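Local coordinates for protein GCN5-related N-acetyltransferase (Kribbella flavida, PDB 4MY0) that binds acetyl-CoA in a GNAT-type domain and probably transfers the acetyl group to amines, possibly those of aminoglycosides, at residues C[7-12]-C[55-60]; C[16-21]-C[39-44]; C[22-27]-C[89-94]. One frame throughout, in Å; residues are numbered along the deposited sequence.

Contact 1: C[7-12]-C[55-60]; sequences DLRLVD and GVVSGD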
loop_
_atom_site.group_PDB
_atom_site.type_symbol
_atom_site.label_atom_id
_atom_site.label_comp_id
_atom_site.label_asym_id
_atom_site.label_seq_id
_atom_site.Cartn_x
_atom_site.Cartn_y
_atom_site.Cartn_z
ATOM N N ASP C 7 -28.244 -36.711 -15.617
ATOM C CA ASP C 7 -27.857 -37.738 -16.585
ATOM C C ASP C 7 -26.562 -37.250 -17.210
ATOM O O ASP C 7 -26.552 -36.702 -18.315
ATOM C CB ASP C 7 -28.949 -37.928 -17.641
ATOM C CG ASP C 7 -28.538 -38.888 -18.748
ATOM O OD1 ASP C 7 -27.654 -39.744 -18.504
ATOM O OD2 ASP C 7 -29.102 -38.776 -19.863
ATOM N N LEU C 8 -25.468 -37.424 -16.479
ATOM C CA LEU C 8 -24.212 -36.784 -16.835
ATOM C C LEU C 8 -23.482 -37.552 -17.922
ATOM O O LEU C 8 -23.279 -38.757 -17.812
ATOM C CB LEU C 8 -23.316 -36.638 -15.602
ATOM C CG LEU C 8 -23.824 -35.688 -14.523
ATOM C CD1 LEU C 8 -23.320 -36.130 -13.162
ATOM C CD2 LEU C 8 -23.387 -34.255 -14.841
ATOM N N ARG C 9 -23.092 -36.853 -18.980
ATOM C CA ARG C 9 -22.299 -37.492 -20.016
ATOM C C ARG C 9 -21.386 -36.526 -20.757
ATOM O O ARG C 9 -21.663 -35.318 -20.885
ATOM C CB ARG C 9 -23.183 -38.264 -20.996
ATOM C CG ARG C 9 -24.154 -37.385 -21.712
ATOM C CD ARG C 9 -25.277 -38.163 -22.388
ATOM N NE ARG C 9 -26.233 -37.204 -22.931
ATOM C CZ ARG C 9 -26.123 -36.644 -24.133
ATOM N NH1 ARG C 9 -25.116 -36.979 -24.936
ATOM N NH2 ARG C 9 -27.027 -35.761 -24.537
ATOM N N LEU C 10 -20.292 -37.096 -21.246
ATOM C CA LEU C 10 -19.276 -36.360 -21.963
ATOM C C LEU C 10 -19.812 -36.095 -23.357
ATOM O O LEU C 10 -20.451 -36.955 -23.934
ATOM C CB LEU C 10 -18.028 -37.226 -22.040
ATOM C CG LEU C 10 -16.868 -36.632 -22.812
ATOM C CD1 LEU C 10 -16.190 -35.617 -21.927
ATOM C CD2 LEU C 10 -15.919 -37.741 -23.278
ATOM N N VAL C 11 -19.588 -34.902 -23.896
ATOM C CA VAL C 11 -20.006 -34.624 -25.271
ATOM C C VAL C 11 -18.941 -33.801 -25.970
ATOM O O VAL C 11 -18.001 -33.310 -25.325
ATOM C CB VAL C 11 -21.298 -33.792 -25.331
ATOM C CG1 VAL C 11 -22.486 -34.570 -24.798
ATOM C CG2 VAL C 11 -21.103 -32.468 -24.576
ATOM N N ASP C 12 -19.097 -33.660 -27.285
ATOM C CA ASP C 12 -18.357 -32.674 -28.058
ATOM C C ASP C 12 -19.207 -31.411 -28.058
ATOM O O ASP C 12 -20.369 -31.443 -28.471
ATOM C CB ASP C 12 -18.150 -33.154 -29.503
ATOM C CG ASP C 12 -17.037 -34.196 -29.633
ATOM O OD1 ASP C 12 -16.520 -34.672 -28.600
ATOM O OD2 ASP C 12 -16.686 -34.551 -30.781
ATOM N N GLY C 55 -17.088 -31.218 -23.454
ATOM C CA GLY C 55 -17.926 -30.775 -22.358
ATOM C C GLY C 55 -18.614 -31.929 -21.662
ATOM O O GLY C 55 -18.570 -33.074 -22.135
ATOM N N VAL C 56 -19.228 -31.627 -20.520
ATOM C CA VAL C 56 -20.122 -32.570 -19.866
ATOM C C VAL C 56 -21.516 -31.955 -19.841
ATOM O O VAL C 56 -21.651 -30.769 -19.515
ATOM C CB VAL C 56 -19.687 -32.879 -18.430
ATOM C CG1 VAL C 56 -20.779 -33.688 -17.716
ATOM C CG2 VAL C 56 -18.373 -33.649 -18.435
ATOM N N VAL C 57 -22.543 -32.721 -20.223
ATOM C CA VAL C 57 -23.913 -32.245 -20.040
ATOM C C VAL C 57 -24.652 -33.078 -19.001
ATOM O O VAL C 57 -24.255 -34.211 -18.702
ATOM C CB VAL C 57 -24.754 -32.239 -21.340
ATOM C CG1 VAL C 57 -24.159 -31.292 -22.377
ATOM C CG2 VAL C 57 -24.933 -33.664 -21.892
ATOM N N SER C 58 -25.708 -32.485 -18.442
ATOM C CA SER C 58 -26.700 -33.190 -17.639
ATOM C C SER C 58 -28.043 -32.945 -18.320
ATOM O O SER C 58 -28.557 -31.817 -18.311
ATOM C CB SER C 58 -26.721 -32.649 -16.208
ATOM O OG SER C 58 -27.615 -33.389 -15.390
ATOM N N GLY C 59 -28.610 -33.988 -18.923
ATOM C CA GLY C 59 -29.743 -33.798 -19.810
ATOM C C GLY C 59 -29.219 -33.045 -21.017
ATOM O O GLY C 59 -28.307 -33.530 -21.694
ATOM N N ASP C 60 -29.766 -31.858 -21.276
ATOM C CA ASP C 60 -29.211 -30.984 -22.311
ATOM C C ASP C 60 -28.637 -29.668 -21.753
ATOM O O ASP C 60 -28.452 -28.698 -22.488
ATOM C CB ASP C 60 -30.228 -30.723 -23.433
ATOM C CG ASP C 60 -31.577 -30.275 -22.909
ATOM O OD1 ASP C 60 -31.703 -29.084 -22.547
ATOM O OD2 ASP C 60 -32.511 -31.110 -22.871
#
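Strands 8-12 and 53-58 pair antiparallel, and four regular backbone hydrogen bonds tie them together. Arg-9 and Val-57 form a hydrogen-bonded pair: Arg-9 N gives to Val-57 O nearly along the C=O axis, and Val-57 N returns a bond to Arg-9 O at 2.8 Å, in the carbonyl plane. In the next such pair Val-11 N gives to Gly-55 O at 2.7 Å, the donor standing about 32° above the carbonyl plane. The return bond, from Gly-55 N to Val-11 O at 3.0 Å, also comes from above the plane. Pairing frays at the start, where Asp-7 N to Ser-58 OG and Gly-59 N to Asp-7 O are both weak; Ser-58 OG also bonds Asp-6.

Apolar contacts divide between the two faces. On the face of Leu-8, Leu-10 and Val-56, the CD2 branch of Leu-8 crosses obliquely to Val-56 CG1 at 3.9 Å. On the other, CG2 of Val-57 touches two neighbours of the opposite strand, 3.9 Å from Val-11 CG1 and 3.8 Å from Arg-9 CG. The Arg-9 chain, extended from CG to NE, runs alongside Val-57, so that the same methyl lies under one guanidinium face, offset toward its rim.

Asp-12 OD1 makes a salt bridge to Arg-110, while Val-56 packs on Val-99, Leu-102 and Leu-103 of helix 99-113. The arrangement is the antiparallel pairing of the first two strands of a GNAT fold, backed by the helix whose N-terminal end receives the bound CoA analogue.

Contact 2: C[16-21]-C[39-44]; sequences TQLDDV and DWVRDA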
loop_
_atom_site.group_PDB
_atom_site.type_symbol
_atom_site.label_atom_id
_atom_site.label_comp_id
_atom_site.label_asym_id
_atom_site.label_seq_id
_atom_site.Cartn_x
_atom_site.Cartn_y
_atom_site.Cartn_z
ATOM N N THR C 16 -23.694 -24.002 -30.988
ATOM C CA THR C 16 -24.883 -23.474 -30.320
ATOM C C THR C 16 -24.817 -23.613 -28.790
ATOM O O THR C 16 -25.614 -23.009 -28.078
ATOM C CB THR C 16 -26.172 -24.151 -30.836
ATOM O OG1 THR C 16 -26.111 -25.558 -30.571
ATOM C CG2 THR C 16 -26.340 -23.929 -32.334
ATOM N N GLN C 17 -23.880 -24.413 -28.289
ATOM C CA GLN C 17 -23.709 -24.576 -26.845
ATOM C C GLN C 17 -22.702 -23.582 -26.254
ATOM O O GLN C 17 -22.441 -23.615 -25.051
ATOM C CB GLN C 17 -23.255 -26.002 -26.502
ATOM C CG GLN C 17 -24.316 -27.092 -26.731
ATOM C CD GLN C 17 -23.771 -28.493 -26.480
ATOM O OE1 GLN C 17 -22.699 -28.857 -26.975
ATOM N NE2 GLN C 17 -24.506 -29.285 -25.709
ATOM N N LEU C 18 -22.129 -22.715 -27.087
ATOM C CA LEU C 18 -21.076 -21.811 -26.624
ATOM C C LEU C 18 -21.602 -20.788 -25.604
ATOM O O LEU C 18 -20.921 -20.475 -24.615
ATOM C CB LEU C 18 -20.372 -21.128 -27.804
ATOM C CG LEU C 18 -19.468 -22.046 -28.636
ATOM C CD1 LEU C 18 -18.783 -21.282 -29.761
ATOM C CD2 LEU C 18 -18.446 -22.755 -27.750
ATOM N N ASP C 19 -22.818 -20.290 -25.829
ATOM C CA ASP C 19 -23.456 -19.387 -24.870
ATOM C C ASP C 19 -23.563 -20.047 -23.493
ATOM O O ASP C 19 -23.326 -19.407 -22.461
ATOM C CB ASP C 19 -24.837 -18.964 -25.368
ATOM C CG ASP C 19 -24.764 -18.033 -26.557
ATOM O OD1 ASP C 19 -23.821 -17.219 -26.609
ATOM O OD2 ASP C 19 -25.651 -18.113 -27.438
ATOM N N ASP C 20 -23.898 -21.334 -23.487
ATOM C CA ASP C 20 -23.963 -22.103 -22.243
ATOM C C ASP C 20 -22.582 -22.294 -21.604
ATOM O O ASP C 20 -22.437 -22.185 -20.376
ATOM C CB ASP C 20 -24.643 -23.454 -22.477
ATOM C CG ASP C 20 -26.085 -23.304 -22.937
ATOM O OD1 ASP C 20 -26.967 -23.155 -22.063
ATOM O OD2 ASP C 20 -26.333 -23.326 -24.168
ATOM N N VAL C 21 -21.569 -22.579 -22.421
ATOM C CA VAL C 21 -20.210 -22.686 -21.888
ATOM C C VAL C 21 -19.805 -21.356 -21.256
ATOM O O VAL C 21 -19.203 -21.334 -20.183
ATOM C CB VAL C 21 -19.202 -23.092 -22.970
ATOM C CG1 VAL C 21 -17.774 -23.001 -22.426
ATOM C CG2 VAL C 21 -19.505 -24.513 -23.465
ATOM N N ASP C 39 -14.318 -11.931 -29.151
ATOM C CA ASP C 39 -13.061 -12.591 -29.482
ATOM C C ASP C 39 -13.000 -14.024 -28.952
ATOM O O ASP C 39 -12.213 -14.841 -29.440
ATOM C CB ASP C 39 -11.869 -11.788 -28.944
ATOM C CG ASP C 39 -11.582 -10.539 -29.766
ATOM O OD1 ASP C 39 -12.149 -9.467 -29.453
ATOM O OD2 ASP C 39 -10.781 -10.632 -30.723
ATOM N N TRP C 40 -13.821 -14.329 -27.950
ATOM C CA TRP C 40 -13.806 -15.656 -27.338
ATOM C C TRP C 40 -14.624 -16.635 -28.180
ATOM O O TRP C 40 -14.192 -17.763 -28.426
ATOM C CB TRP C 40 -14.338 -15.595 -25.900
ATOM C CG TRP C 40 -14.219 -16.881 -25.131
ATOM C CD1 TRP C 40 -13.248 -17.218 -24.219
ATOM C CD2 TRP C 40 -15.126 -17.993 -25.181
ATOM N NE1 TRP C 40 -13.499 -18.478 -23.704
ATOM C CE2 TRP C 40 -14.642 -18.975 -24.287
ATOM C CE3 TRP C 40 -16.304 -18.251 -25.893
ATOM C CZ2 TRP C 40 -15.297 -20.194 -24.091
ATOM C CZ3 TRP C 40 -16.946 -19.460 -25.706
ATOM C CH2 TRP C 40 -16.443 -20.418 -24.816
ATOM N N VAL C 41 -15.800 -16.188 -28.616
ATOM C CA VAL C 41 -16.668 -16.980 -29.481
ATOM C C VAL C 41 -15.970 -17.351 -30.786
ATOM O O VAL C 41 -15.976 -18.517 -31.195
ATOM C CB VAL C 41 -17.966 -16.231 -29.796
ATOM C CG1 VAL C 41 -18.824 -17.034 -30.767
ATOM C CG2 VAL C 41 -18.728 -15.960 -28.516
ATOM N N ARG C 42 -15.368 -16.357 -31.433
ATOM C CA ARG C 42 -14.645 -16.586 -32.679
ATOM C C ARG C 42 -13.517 -17.597 -32.475
ATOM O O ARG C 42 -13.326 -18.504 -33.288
ATOM C CB ARG C 42 -14.100 -15.267 -33.232
ATOM C CG ARG C 42 -13.330 -15.411 -34.542
ATOM C CD ARG C 42 -12.780 -14.073 -35.033
ATOM N NE ARG C 42 -11.755 -13.526 -34.143
ATOM C CZ ARG C 42 -11.891 -12.404 -33.440
ATOM N NH1 ARG C 42 -13.012 -11.696 -33.523
ATOM N NH2 ARG C 42 -10.903 -11.987 -32.656
ATOM N N ASP C 43 -12.785 -17.459 -31.375
ATOM C CA ASP C 43 -11.734 -18.417 -31.045
ATOM C C ASP C 43 -12.305 -19.806 -30.738
ATOM O O ASP C 43 -11.736 -20.826 -31.135
ATOM C CB ASP C 43 -10.892 -17.919 -29.864
ATOM C CG ASP C 43 -9.701 -17.079 -30.305
ATOM O OD1 ASP C 43 -8.626 -17.671 -30.566
ATOM O OD2 ASP C 43 -9.839 -15.835 -30.391
ATOM N N ALA C 44 -13.437 -19.841 -30.041
ATOM C CA ALA C 44 -14.039 -21.112 -29.621
ATOM C C ALA C 44 -14.494 -21.966 -30.820
ATOM O O ALA C 44 -14.368 -23.190 -30.804
ATOM C CB ALA C 44 -15.202 -20.854 -28.663
#
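Leu-18 points from helix 18-26 toward helix 34-49 and meets it with both methyl groups. Its CG lies anti to the carbonyl carbon (chi1 -71°), a torsion that carries the fork to Ala-44, where Leu-18 CD1 is 3.8 Å and Leu-18 CD2 3.9 Å from Ala-44 CB. The branches then part company: Leu-18 CD1 reaches Val-41 CG1 at a loose 4.4 Å, whereas Leu-18 CD2 approaches Trp-40 CZ3 at 4.2 Å, the two side chains crossing obliquely.

Trp-40 has CG anti to its backbone N (chi1 -173°), which swings the indole toward helix 18-26. The side chains of Trp-40 and Val-21 cross at about a right angle, Val-21 CG1 lying 3.8 Å from Trp-40 CH2. One face of the indole lies against Ala-44 CB of its own helix, 3.7 Å above the ring plane and offset toward the rim, so the alanine methyl serves both the ring and Leu-18. No hydrogen bond joins the segments. An alanine in place of Leu-18 would remove both fork methyls and would probably loosen the packing against Ala-44 and the indole.

A salt bridge from Asp-19 to Arg-37 also links the two helices, and Asp-43 pairs with Lys-194. Phe-53 of strand 53-58 touches Leu-18, Val-21 and Ala-44, and Val-21 also meets Ala-65 of strand 61-75, so the helix pair packs against side chains of these two antiparallel strands.

Contact 3: C[22-27]-C[89-94]; sequences LRVRAR and VVAPEY. With AC8 ([(2R,3R,4R,5R)-5-(6-amino-9H-purin-9-yl)-3,4-bis(phosphonooxy)tetrahydrofuran-2-yl]methyl (3R)-3-hydroxy-2,2-dimethyl-4-oxo-4-({3-oxo-3-[(2-sulfanylethyl)amino]propyl}amino)butyl dihydrogen diphosphate), chain L.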
loop_
_atom_site.group_PDB
_atom_site.type_symbol
_atom_site.label_atom_id
_atom_site.label_comp_id
_atom_site.label_asym_id
_atom_site.label_seq_id
_atom_site.Cartn_x
_atom_site.Cartn_y
_atom_site.Cartn_z
ATOM N N LEU C 22 -20.161 -20.249 -21.912
ATOM C CA LEU C 22 -19.883 -18.919 -21.363
ATOM C C LEU C 22 -20.521 -18.678 -19.991
ATOM O O LEU C 22 -19.914 -18.009 -19.149
ATOM C CB LEU C 22 -20.303 -17.816 -22.334
ATOM C CG LEU C 22 -19.325 -17.596 -23.483
ATOM C CD1 LEU C 22 -19.884 -16.582 -24.459
ATOM C CD2 LEU C 22 -17.980 -17.142 -22.948
ATOM N N ARG C 23 -21.732 -19.204 -19.771
ATOM C CA ARG C 23 -22.357 -19.116 -18.446
ATOM C C ARG C 23 -21.509 -19.832 -17.411
ATOM O O ARG C 23 -21.244 -19.294 -16.337
ATOM C CB ARG C 23 -23.766 -19.722 -18.432
ATOM C CG ARG C 23 -24.492 -19.522 -17.076
ATOM C CD ARG C 23 -25.382 -20.706 -16.670
ATOM N NE ARG C 23 -26.292 -21.085 -17.749
ATOM C CZ ARG C 23 -26.210 -22.222 -18.436
ATOM N NH1 ARG C 23 -25.280 -23.119 -18.141
ATOM N NH2 ARG C 23 -27.077 -22.471 -19.409
ATOM N N VAL C 24 -21.088 -21.054 -17.727
ATOM C CA VAL C 24 -20.277 -21.820 -16.792
ATOM C C VAL C 24 -18.932 -21.121 -16.555
ATOM O O VAL C 24 -18.412 -21.095 -15.439
ATOM C CB VAL C 24 -20.042 -23.258 -17.292
ATOM C CG1 VAL C 24 -19.238 -24.058 -16.258
ATOM C CG2 VAL C 24 -21.361 -23.936 -17.572
ATOM N N ARG C 25 -18.374 -20.547 -17.608
ATOM C CA ARG C 25 -17.111 -19.842 -17.482
ATOM C C ARG C 25 -17.261 -18.610 -16.586
ATOM O O ARG C 25 -16.415 -18.364 -15.735
ATOM C CB ARG C 25 -16.579 -19.420 -18.855
ATOM C CG ARG C 25 -15.205 -18.781 -18.781
ATOM C CD ARG C 25 -14.847 -17.976 -20.041
ATOM N NE ARG C 25 -13.550 -17.331 -19.852
ATOM C CZ ARG C 25 -13.370 -16.241 -19.106
ATOM N NH1 ARG C 25 -12.154 -15.734 -18.968
ATOM N NH2 ARG C 25 -14.402 -15.667 -18.488
ATOM N N ALA C 26 -18.323 -17.830 -16.792
ATOM C CA ALA C 26 -18.546 -16.636 -15.970
ATOM C C ALA C 26 -18.589 -16.985 -14.474
ATOM O O ALA C 26 -18.086 -16.236 -13.641
ATOM C CB ALA C 26 -19.815 -15.924 -16.395
ATOM N N ARG C 27 -19.170 -18.134 -14.139
ATOM C CA ARG C 27 -19.292 -18.544 -12.734
ATOM C C ARG C 27 -18.042 -19.282 -12.253
ATOM O O ARG C 27 -18.022 -19.818 -11.140
ATOM C CB ARG C 27 -20.532 -19.436 -12.549
ATOM C CG ARG C 27 -21.779 -18.820 -13.158
ATOM C CD ARG C 27 -23.083 -19.458 -12.700
ATOM N NE ARG C 27 -24.193 -18.655 -13.217
ATOM C CZ ARG C 27 -25.407 -18.589 -12.680
ATOM N NH1 ARG C 27 -26.328 -17.819 -13.236
ATOM N NH2 ARG C 27 -25.702 -19.285 -11.588
ATOM N N VAL C 89 -13.606 -25.691 -16.826
ATOM C CA VAL C 89 -14.641 -25.086 -15.965
ATOM C C VAL C 89 -15.767 -26.066 -15.635
ATOM O O VAL C 89 -16.179 -26.847 -16.485
ATOM C CB VAL C 89 -15.242 -23.800 -16.595
ATOM C CG1 VAL C 89 -14.142 -22.750 -16.799
ATOM C CG2 VAL C 89 -15.906 -24.107 -17.921
ATOM N N VAL C 90 -16.244 -26.035 -14.393
ATOM C CA VAL C 90 -17.394 -26.851 -13.981
ATOM C C VAL C 90 -18.391 -25.943 -13.246
ATOM O O VAL C 90 -17.975 -25.106 -12.422
ATOM C CB VAL C 90 -16.963 -28.006 -13.063
ATOM C CG1 VAL C 90 -18.190 -28.820 -12.590
ATOM C CG2 VAL C 90 -15.917 -28.922 -13.769
ATOM N N ALA C 91 -19.688 -26.060 -13.558
ATOM C CA ALA C 91 -20.700 -25.210 -12.896
ATOM C C ALA C 91 -20.655 -25.422 -11.375
ATOM O O ALA C 91 -20.453 -26.553 -10.922
ATOM C CB ALA C 91 -22.095 -25.500 -13.440
ATOM N N PRO C 92 -20.827 -24.338 -10.584
ATOM C CA PRO C 92 -20.630 -24.434 -9.125
ATOM C C PRO C 92 -21.392 -25.569 -8.448
ATOM O O PRO C 92 -20.805 -26.273 -7.614
ATOM C CB PRO C 92 -21.118 -23.069 -8.612
ATOM C CG PRO C 92 -20.774 -22.120 -9.741
ATOM C CD PRO C 92 -21.072 -22.940 -11.017
ATOM N N GLU C 93 -22.656 -25.771 -8.808
ATOM C CA GLU C 93 -23.457 -26.784 -8.126
ATOM C C GLU C 93 -23.132 -28.188 -8.642
ATOM O O GLU C 93 -23.728 -29.178 -8.193
ATOM C CB GLU C 93 -24.965 -26.464 -8.225
ATOM C CG GLU C 93 -25.661 -26.905 -9.534
ATOM C CD GLU C 93 -25.376 -25.985 -10.721
ATOM O OE1 GLU C 93 -26.176 -25.984 -11.693
ATOM O OE2 GLU C 93 -24.343 -25.277 -10.698
ATOM N N TYR C 94 -22.168 -28.279 -9.563
ATOM C CA TYR C 94 -21.737 -29.590 -10.056
ATOM C C TYR C 94 -20.303 -29.961 -9.669
ATOM O O TYR C 94 -19.837 -31.038 -10.033
ATOM C CB TYR C 94 -21.940 -29.707 -11.575
ATOM C CG TYR C 94 -23.366 -30.038 -11.928
ATOM C CD1 TYR C 94 -23.805 -31.361 -11.945
ATOM C CD2 TYR C 94 -24.289 -29.033 -12.196
ATOM C CE1 TYR C 94 -25.122 -31.675 -12.241
ATOM C CE2 TYR C 94 -25.616 -29.341 -12.486
ATOM C CZ TYR C 94 -26.019 -30.660 -12.508
ATOM O OH TYR C 94 -27.327 -30.970 -12.790
HETATM N N1A AC8 L . -9.430 -27.550 -3.838
HETATM O O1A AC8 L . -13.633 -34.423 -10.353
HETATM P P1A AC8 L . -13.812 -33.574 -9.104
HETATM C C1B AC8 L . -10.393 -32.196 -5.762
HETATM S S1P AC8 L . -7.410 -25.222 -14.077
HETATM C C2A AC8 L . -8.925 -28.738 -3.458
HETATM O O2A AC8 L . -15.126 -33.663 -8.380
HETATM P P2A AC8 L . -14.451 -30.907 -9.983
HETATM C C2B AC8 L . -11.502 -33.102 -5.280
HETATM O O2B AC8 L . -11.515 -33.143 -3.847
HETATM O O2C AC8 L . -13.537 -34.598 -3.551
HETATM C C2P AC8 L . -9.006 -25.348 -13.198
HETATM N N3A AC8 L . -9.301 -29.866 -4.080
HETATM O O3A AC8 L . -13.443 -32.078 -9.534
HETATM C C3B AC8 L . -11.098 -34.441 -5.906
HETATM O O3B AC8 L . -10.044 -35.018 -5.128
HETATM P P3B AC8 L . -10.218 -36.218 -4.047
HETATM O O3C AC8 L . -13.705 -32.098 -3.345
HETATM C C3P AC8 L . -9.722 -24.110 -13.690
HETATM C C4A AC8 L . -10.195 -29.810 -5.105
HETATM O O4A AC8 L . -15.572 -31.504 -10.808
HETATM C C4B AC8 L . -10.429 -34.062 -7.214
HETATM O O4B AC8 L . -10.054 -32.688 -7.067
HETATM O O4C AC8 L . -12.478 -33.407 -1.572
HETATM P P4C AC8 L . -12.907 -33.331 -3.018
HETATM N N4P AC8 L . -11.056 -23.846 -13.159
HETATM C C5A AC8 L . -10.718 -28.593 -5.515
HETATM O O5A AC8 L . -14.754 -30.067 -8.777
HETATM C C5B AC8 L . -11.350 -34.211 -8.421
HETATM O O5B AC8 L . -12.667 -33.854 -8.016
HETATM C C5P AC8 L . -11.412 -23.446 -11.943
HETATM O O5P AC8 L . -10.586 -23.318 -11.047
HETATM C C6A AC8 L . -10.314 -27.438 -4.855
HETATM N N6A AC8 L . -10.804 -26.224 -5.215
HETATM O O6A AC8 L . -13.491 -30.047 -10.938
HETATM C C6P AC8 L . -12.882 -23.148 -11.756
HETATM N N7A AC8 L . -11.579 -28.832 -6.534
HETATM O O7A AC8 L . -11.360 -35.844 -3.132
HETATM C C7P AC8 L . -13.457 -23.456 -10.366
HETATM C C8A AC8 L . -11.577 -30.172 -6.756
HETATM O O8A AC8 L . -10.480 -37.448 -4.893
HETATM N N8P AC8 L . -13.415 -24.910 -10.187
HETATM N N9A AC8 L . -10.742 -30.757 -5.872
HETATM O O9A AC8 L . -8.881 -36.218 -3.338
HETATM C C9P AC8 L . -13.922 -25.851 -10.980
HETATM O O9P AC8 L . -14.530 -25.548 -11.993
HETATM C CAP AC8 L . -13.755 -27.313 -10.600
HETATM O OAP AC8 L . -13.929 -27.474 -9.191
HETATM C CBP AC8 L . -12.390 -27.907 -10.971
HETATM C CCP AC8 L . -12.343 -29.350 -10.444
HETATM C CDP AC8 L . -12.213 -27.924 -12.486
HETATM C CEP AC8 L . -11.251 -27.124 -10.339
#
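The tight part of this contact centres on one methyl. Val-24 holds CG1 anti to its backbone N (chi1 -178°), and this branch points from helix 18-26 into the end of strand 78-90. There Val-24 CG1 lies 3.4 Å from Ala-91 N and 3.7 Å from Val-90 C, pressed against the peptide that joins these two residues, with Val-89 CG2 also 3.7 Å from Val-24 CG1. Beside it the fit slackens: Ala-91 CB is 4.3 Å from Val-24 CG1, and Arg-25 comes nearest with its CA, 4.2 Å from Val-89 CG1.

Farther along, Arg-27 CB touches the Pro-92 ring, 3.9 Å from Pro-92 CD. Its chain, extended from CG to NE, then leaves the contact, and Arg-27 NH2 is hydrogen-bonded to Tyr-207 OH of the second subunit, a residue that also packs on Pro-92. The looser flank is therefore partly an interface between protein chains. No hydrogen bond links the two segments directly, although Arg-95 ties them by bonding both Val-90 O and Arg-27 O.

Val-90 turns its side chain away from the helix, and Val-90 N gives a 3.0 Å hydrogen bond to AC8 O9P (N-H...O angle 140°). Helix 18-26 packs beside the end of strand 78-90, while the pantetheine arm of AC8 runs along the strand's backbone, bonded to Val-90 N and Val-88 O, as in GNAT enzymes generally; Val-89 and Ala-91 are backbone-bonded to strand 61-75, and Leu-22 and Arg-25 pack on Trp-40 of helix 34-49.

In the fold
All three contacts fall within the N-terminal GNAT domain. The centre of contact 3 lies about 14 Å from those of contacts 1 and 2, which are themselves about 17 Å apart. Along the chain, strand 8-12 leads into helix 18-26, then helix 34-49 and strand 53-58, so contact 2 is nested within the loop that contact 1 closes; contact 3 crosses both. Helix 18-26 is shared by contacts 2 and 3, where Trp-40 CE3 comes 3.6 Å from Leu-22 CD2. Tyr-94 packs against Leu-8 and Ser-58, joining contacts 1 and 3. Together they connect the first strands and helices to the cofactor-binding strand 78-90.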